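PDB 2OYY: hexameric cytochrome, which binds haem b through an axial tyrosine ligand and assembles as an all-helical hexamer. Local coordinates for the interface of chains A and B. Coordinates in Å, arbitrary orientation; residue numbers count along the deposited sequence, not the author numbering. Chains: chain A/B, Hexameric cytochrome.

Contact 1: the interface of chains A and B. Residues chain A 5-6, 9, 24-25, 27-28, 59, 63, 66; chain B 18, 57, 60-61, 64.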
# COMPACT_ATOMS: atom_id res chain seq x y z
N TRP A 5 -13.55 -4.87 22.57
CA TRP A 5 -12.66 -5.80 21.86
C TRP A 5 -11.25 -5.23 21.59
O TRP A 5 -10.27 -5.99 21.58
CB TRP A 5 -13.29 -6.25 20.52
CG TRP A 5 -13.66 -5.08 19.65
CD1 TRP A 5 -14.83 -4.36 19.68
CD2 TRP A 5 -12.85 -4.46 18.64
NE1 TRP A 5 -14.80 -3.35 18.75
CE2 TRP A 5 -13.59 -3.39 18.09
CE3 TRP A 5 -11.56 -4.72 18.14
CZ2 TRP A 5 -13.09 -2.57 17.08
CZ3 TRP A 5 -11.06 -3.90 17.11
CH2 TRP A 5 -11.83 -2.84 16.60
N LEU A 6 -11.14 -3.92 21.36
CA LEU A 6 -9.81 -3.33 21.16
C LEU A 6 -9.39 -2.33 22.24
O LEU A 6 -9.47 -1.11 22.02
CB LEU A 6 -9.66 -2.71 19.77
CG LEU A 6 -8.21 -2.59 19.29
CD1 LEU A 6 -7.49 -3.95 19.25
CD2 LEU A 6 -8.12 -1.92 17.94
N LEU A 9 -3.23 -1.08 21.85
CA LEU A 9 -2.32 -1.54 20.83
C LEU A 9 -1.03 -1.93 21.50
O LEU A 9 -0.14 -2.49 20.87
CB LEU A 9 -2.01 -0.42 19.85
CG LEU A 9 -3.11 0.24 19.02
CD1 LEU A 9 -2.44 1.37 18.22
CD2 LEU A 9 -3.77 -0.79 18.12
N LEU A 24 -6.53 -7.46 14.03
CA LEU A 24 -7.03 -6.22 13.47
C LEU A 24 -7.50 -6.35 12.02
O LEU A 24 -8.41 -5.64 11.58
CB LEU A 24 -5.99 -5.11 13.60
CG LEU A 24 -5.87 -4.49 14.99
CD1 LEU A 24 -5.08 -3.20 14.92
CD2 LEU A 24 -7.23 -4.24 15.63
N SER A 25 -6.87 -7.26 11.29
CA SER A 25 -7.18 -7.49 9.89
C SER A 25 -8.53 -8.18 9.77
O SER A 25 -9.32 -7.84 8.90
CB SER A 25 -6.11 -8.37 9.24
OG SER A 25 -4.84 -7.74 9.29
N ILE A 27 -10.99 -8.28 12.02
CA ILE A 27 -12.11 -7.57 12.61
C ILE A 27 -12.71 -6.62 11.58
O ILE A 27 -13.93 -6.45 11.53
CB ILE A 27 -11.80 -6.89 14.02
CG1 ILE A 27 -11.84 -5.37 13.95
CG2 ILE A 27 -10.48 -7.36 14.63
CD1 ILE A 27 -13.18 -4.79 14.30
N ALA A 28 -11.88 -6.04 10.72
CA ALA A 28 -12.41 -5.21 9.62
C ALA A 28 -13.38 -6.04 8.78
O ALA A 28 -14.42 -5.56 8.35
CB ALA A 28 -11.31 -4.65 8.76
N VAL A 59 -2.22 -7.02 4.29
CA VAL A 59 -3.08 -6.31 5.23
C VAL A 59 -2.42 -6.34 6.58
O VAL A 59 -2.17 -5.29 7.17
CB VAL A 59 -4.47 -6.95 5.36
CG1 VAL A 59 -5.30 -6.18 6.36
CG2 VAL A 59 -5.20 -6.98 4.01
N HIS A 63 -1.00 -3.38 9.27
CA HIS A 63 -1.35 -3.31 10.68
C HIS A 63 -0.13 -3.50 11.59
O HIS A 63 0.07 -2.71 12.53
CB HIS A 63 -2.43 -4.34 11.03
CG HIS A 63 -3.81 -3.88 10.71
ND1 HIS A 63 -4.39 -2.79 11.31
CD2 HIS A 63 -4.74 -4.37 9.86
CE1 HIS A 63 -5.61 -2.63 10.86
NE2 HIS A 63 -5.85 -3.58 9.97
N THR A 66 1.63 -0.41 12.19
CA THR A 66 0.95 0.48 13.13
C THR A 66 1.16 0.07 14.57
O THR A 66 1.39 0.92 15.43
CB THR A 66 -0.58 0.54 12.85
OG1 THR A 66 -0.80 0.72 11.44
CG2 THR A 66 -1.26 1.67 13.65
N PHE B 18 -10.63 2.49 15.35
CA PHE B 18 -10.82 1.52 14.29
C PHE B 18 -12.16 1.77 13.61
O PHE B 18 -12.27 1.62 12.40
CB PHE B 18 -10.75 0.11 14.87
CG PHE B 18 -10.53 -0.94 13.84
CD1 PHE B 18 -9.25 -1.35 13.52
CD2 PHE B 18 -11.60 -1.54 13.20
CE1 PHE B 18 -9.04 -2.32 12.57
CE2 PHE B 18 -11.40 -2.51 12.24
CZ PHE B 18 -10.13 -2.91 11.92
N SER B 57 -10.40 -4.51 4.08
CA SER B 57 -9.58 -4.52 5.28
C SER B 57 -8.29 -3.70 5.13
O SER B 57 -7.84 -3.05 6.09
CB SER B 57 -9.29 -5.96 5.70
OG SER B 57 -8.58 -6.02 6.93
N VAL B 60 -8.92 0.22 5.40
CA VAL B 60 -9.09 0.60 6.79
C VAL B 60 -7.76 0.47 7.53
O VAL B 60 -7.50 1.19 8.49
CB VAL B 60 -10.33 -0.08 7.54
CG1 VAL B 60 -11.32 -0.75 6.56
CG2 VAL B 60 -9.90 -1.03 8.65
N ALA B 61 -6.89 -0.43 7.07
CA ALA B 61 -5.60 -0.64 7.73
C ALA B 61 -4.70 0.57 7.49
O ALA B 61 -3.91 0.97 8.37
CB ALA B 61 -4.95 -1.94 7.23
N PHE B 64 -6.50 3.42 9.72
CA PHE B 64 -6.21 3.19 11.13
C PHE B 64 -4.80 3.62 11.49
O PHE B 64 -4.57 4.15 12.59
CB PHE B 64 -6.45 1.73 11.51
CG PHE B 64 -6.30 1.47 12.95
CD1 PHE B 64 -7.24 1.97 13.86
CD2 PHE B 64 -5.23 0.75 13.43
CE1 PHE B 64 -7.11 1.75 15.22
CE2 PHE B 64 -5.09 0.51 14.80
CZ PHE B 64 -6.04 1.01 15.68

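Contact 2: the interface of chains A and B. Residues chain A 29, 32-33, 42; chain B 43, 47, 49, 53, 56-57.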
# COMPACT_ATOMS: atom_id res chain seq x y z
N VAL A 29 -13.01 -7.30 8.57
CA VAL A 29 -13.80 -8.23 7.80
C VAL A 29 -15.10 -8.58 8.52
O VAL A 29 -16.19 -8.46 7.95
CB VAL A 29 -13.01 -9.50 7.48
CG1 VAL A 29 -13.91 -10.53 6.84
CG2 VAL A 29 -11.84 -9.17 6.58
N THR A 32 -17.66 -5.75 8.31
CA THR A 32 -18.24 -5.44 7.02
C THR A 32 -19.06 -6.62 6.53
O THR A 32 -19.86 -6.48 5.59
CB THR A 32 -17.14 -5.11 6.04
OG1 THR A 32 -16.36 -6.29 5.85
CG2 THR A 32 -16.22 -4.02 6.59
N GLN A 33 -18.87 -7.78 7.16
CA GLN A 33 -19.65 -8.97 6.83
C GLN A 33 -19.93 -9.79 8.08
O GLN A 33 -19.29 -10.83 8.29
CB GLN A 33 -18.93 -9.81 5.76
CG GLN A 33 -19.67 -11.06 5.31
CD GLN A 33 -21.12 -10.79 4.95
OE1 GLN A 33 -21.98 -10.72 5.84
NE2 GLN A 33 -21.41 -10.67 3.66
N LEU A 42 -16.76 -18.12 2.31
CA LEU A 42 -15.71 -17.40 1.60
C LEU A 42 -14.36 -17.91 2.04
O LEU A 42 -13.40 -17.87 1.28
CB LEU A 42 -15.80 -15.90 1.86
CG LEU A 42 -17.10 -15.16 1.54
CD1 LEU A 42 -16.82 -13.71 1.60
CD2 LEU A 42 -17.64 -15.53 0.15
N ARG B 43 -22.92 -3.43 -3.07
CA ARG B 43 -22.81 -3.97 -1.73
C ARG B 43 -23.03 -5.47 -1.83
O ARG B 43 -22.27 -6.26 -1.28
CB ARG B 43 -23.85 -3.30 -0.83
CG ARG B 43 -24.12 -3.99 0.49
CD ARG B 43 -22.85 -4.21 1.31
NE ARG B 43 -23.10 -5.12 2.42
CZ ARG B 43 -22.21 -5.50 3.32
NH1 ARG B 43 -20.96 -5.06 3.24
NH2 ARG B 43 -22.56 -6.32 4.30
N GLU B 47 -19.80 -7.80 -0.64
CA GLU B 47 -20.00 -8.37 0.68
C GLU B 47 -19.84 -9.89 0.61
O GLU B 47 -19.65 -10.54 1.63
CB GLU B 47 -21.37 -7.98 1.25
CG GLU B 47 -22.56 -8.65 0.57
CD GLU B 47 -23.89 -8.35 1.21
OE1 GLU B 47 -23.98 -8.35 2.45
OE2 GLU B 47 -24.87 -8.14 0.47
N ASP B 49 -17.65 -11.22 -1.74
CA ASP B 49 -16.40 -11.43 -2.45
C ASP B 49 -15.26 -11.47 -1.43
O ASP B 49 -15.21 -10.64 -0.51
CB ASP B 49 -16.20 -10.31 -3.45
CG ASP B 49 -15.03 -10.55 -4.39
OD1 ASP B 49 -14.02 -11.18 -4.02
OD2 ASP B 49 -15.15 -10.06 -5.52
N LEU B 53 -13.28 -8.25 0.30
CA LEU B 53 -13.29 -8.05 1.74
C LEU B 53 -11.89 -7.79 2.30
O LEU B 53 -11.72 -6.97 3.22
CB LEU B 53 -13.98 -9.23 2.43
CG LEU B 53 -15.52 -9.30 2.30
CD1 LEU B 53 -16.13 -10.53 2.98
CD2 LEU B 53 -16.22 -8.03 2.78
N VAL B 56 -10.91 -4.38 1.22
CA VAL B 56 -11.59 -3.52 2.17
C VAL B 56 -10.79 -3.38 3.48
O VAL B 56 -10.50 -2.26 3.90
CB VAL B 56 -13.01 -4.02 2.45
CG1 VAL B 56 -13.50 -3.47 3.75
CG2 VAL B 56 -13.92 -3.63 1.35
N SER B 57 -10.40 -4.51 4.08
CA SER B 57 -9.58 -4.52 5.28
C SER B 57 -8.29 -3.70 5.13
O SER B 57 -7.84 -3.05 6.09
CB SER B 57 -9.29 -5.96 5.70
OG SER B 57 -8.58 -6.02 6.93

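Contact 1: the interface of chains A and B
The imidazole of A:His63 is sandwiched: CB of A:Leu24, from its own subunit, lies over the centre of one face, and the methyl of B:Ala61 presses on the opposite face in a CH-pi contact, CB standing 3.6 Å from the ring centroid. The indole of A:Trp5 is flanked by groups of its own chain, A:Ile27 CD1 on one face and A:Leu6 CB on the other, both offset towards the rim, and its edge points across the interface. There the six-membered ring meets the phenyl of B:Phe18 edge to face, the planes at 88°, with CH2 of the indole 3.6 Å from B:Phe18 CB. CG of B:Phe18 is anti to the backbone N (chi1 -163°), which sends the ring into chain A, where CE2 meets A:Ile27 CG1 tip to tip at 3.4 Å and A:Leu24 slides past in the opposite direction. An alanine in place of B:Phe18 would probably loosen this packing, since the ring that touches A:Trp5, A:Leu24, A:Ile27 and A:Ala28 would be gone. B:Phe64 carries B:Phe18 CD1 against one face and takes A:Leu9 CD2 at its edge, in plane, while A:Leu24 CD1 crosses to its CE2 at 3.7 Å. Beside this apolar patch, B:Ser57 OG, anti to its backbone N, donates to the carbonyl A:Ser25 O at 2.8 Å, in the carbonyl plane and on a lone pair. This is a subunit interface of the haem-protein hexamer: helices 14-32 and 50-70 of chain A, with the N-terminal segment of A:Trp5 to A:Leu9, receive residues from the same two helices of chain B.

Contact 2: the interface of chains A and B
CG of B:Arg43 is anti to the backbone N (chi1 165°) and the chain bends at chi2 before running out straight, which carries the guanidinium to the C-terminal end of helix 14-32 of chain A. A:Gln33, also with CG anti to its backbone N, bends at chi2 (49°) and brings its amide towards the backbone of B:Glu47. In this subunit contact of the hexameric tyrosine-coordinated haem protein (HTHP) family, backbone carbonyls are the acceptors across the interface. B:Arg43 grips A:Thr32 O end-on, NH1 and NH2 each donating to that one oxygen at 3.0 Å. The oxygen lies in the guanidinium plane and both nitrogens lie in the carbonyl plane, although neither bond is straight (148° at the hydrogen for NH1). A positive group at this helix end would probably be favoured by the helix dipole. B:Glu47 is the second-shell partner: its CB covers one face of the guanidinium, and OE1 forms a salt bridge with B:Arg43 NH2 at 3.1 Å, which should help to fix the rotation of the group. The same glutamate supplies its backbone O to A:Gln33 NE2 at 2.7 Å; this bond is nearly straight, but the donor stands well above the carbonyl plane. Alongside, B:Leu53 divides its branches: CD1 meets A:Leu42 CD1 at 3.5 Å, the two side chains crossing at about a right angle, whereas CD2 passes A:Thr32 OG1. That hydroxyl, in the crowded position between backbone N and carbonyl carbon, turns back to donate to A:Val29 O at 3.0 Å. This leaves the methyl CG2 of A:Thr32 pointing tip to tip at B:Val56 CG1.

The C-alpha centres of contact 1 and contact 2 lie about 14 Å apart, and B:Ser57 belongs to both. Helix 14-32 of chain A and helix 50-70 of chain B run through the two patches, so the same pair of helices carries a largely apolar contact towards one end and a more polar one, with apolar packing beside it, towards the other. Contact 2 additionally draws in helix 36-46 of each chain, which also bears the haem-ligating tyrosine. Haem-pocket residues such as A:Val29, A:Leu42 and B:Arg43 take part there, so assembly and the shape of the pocket are likely to be linked.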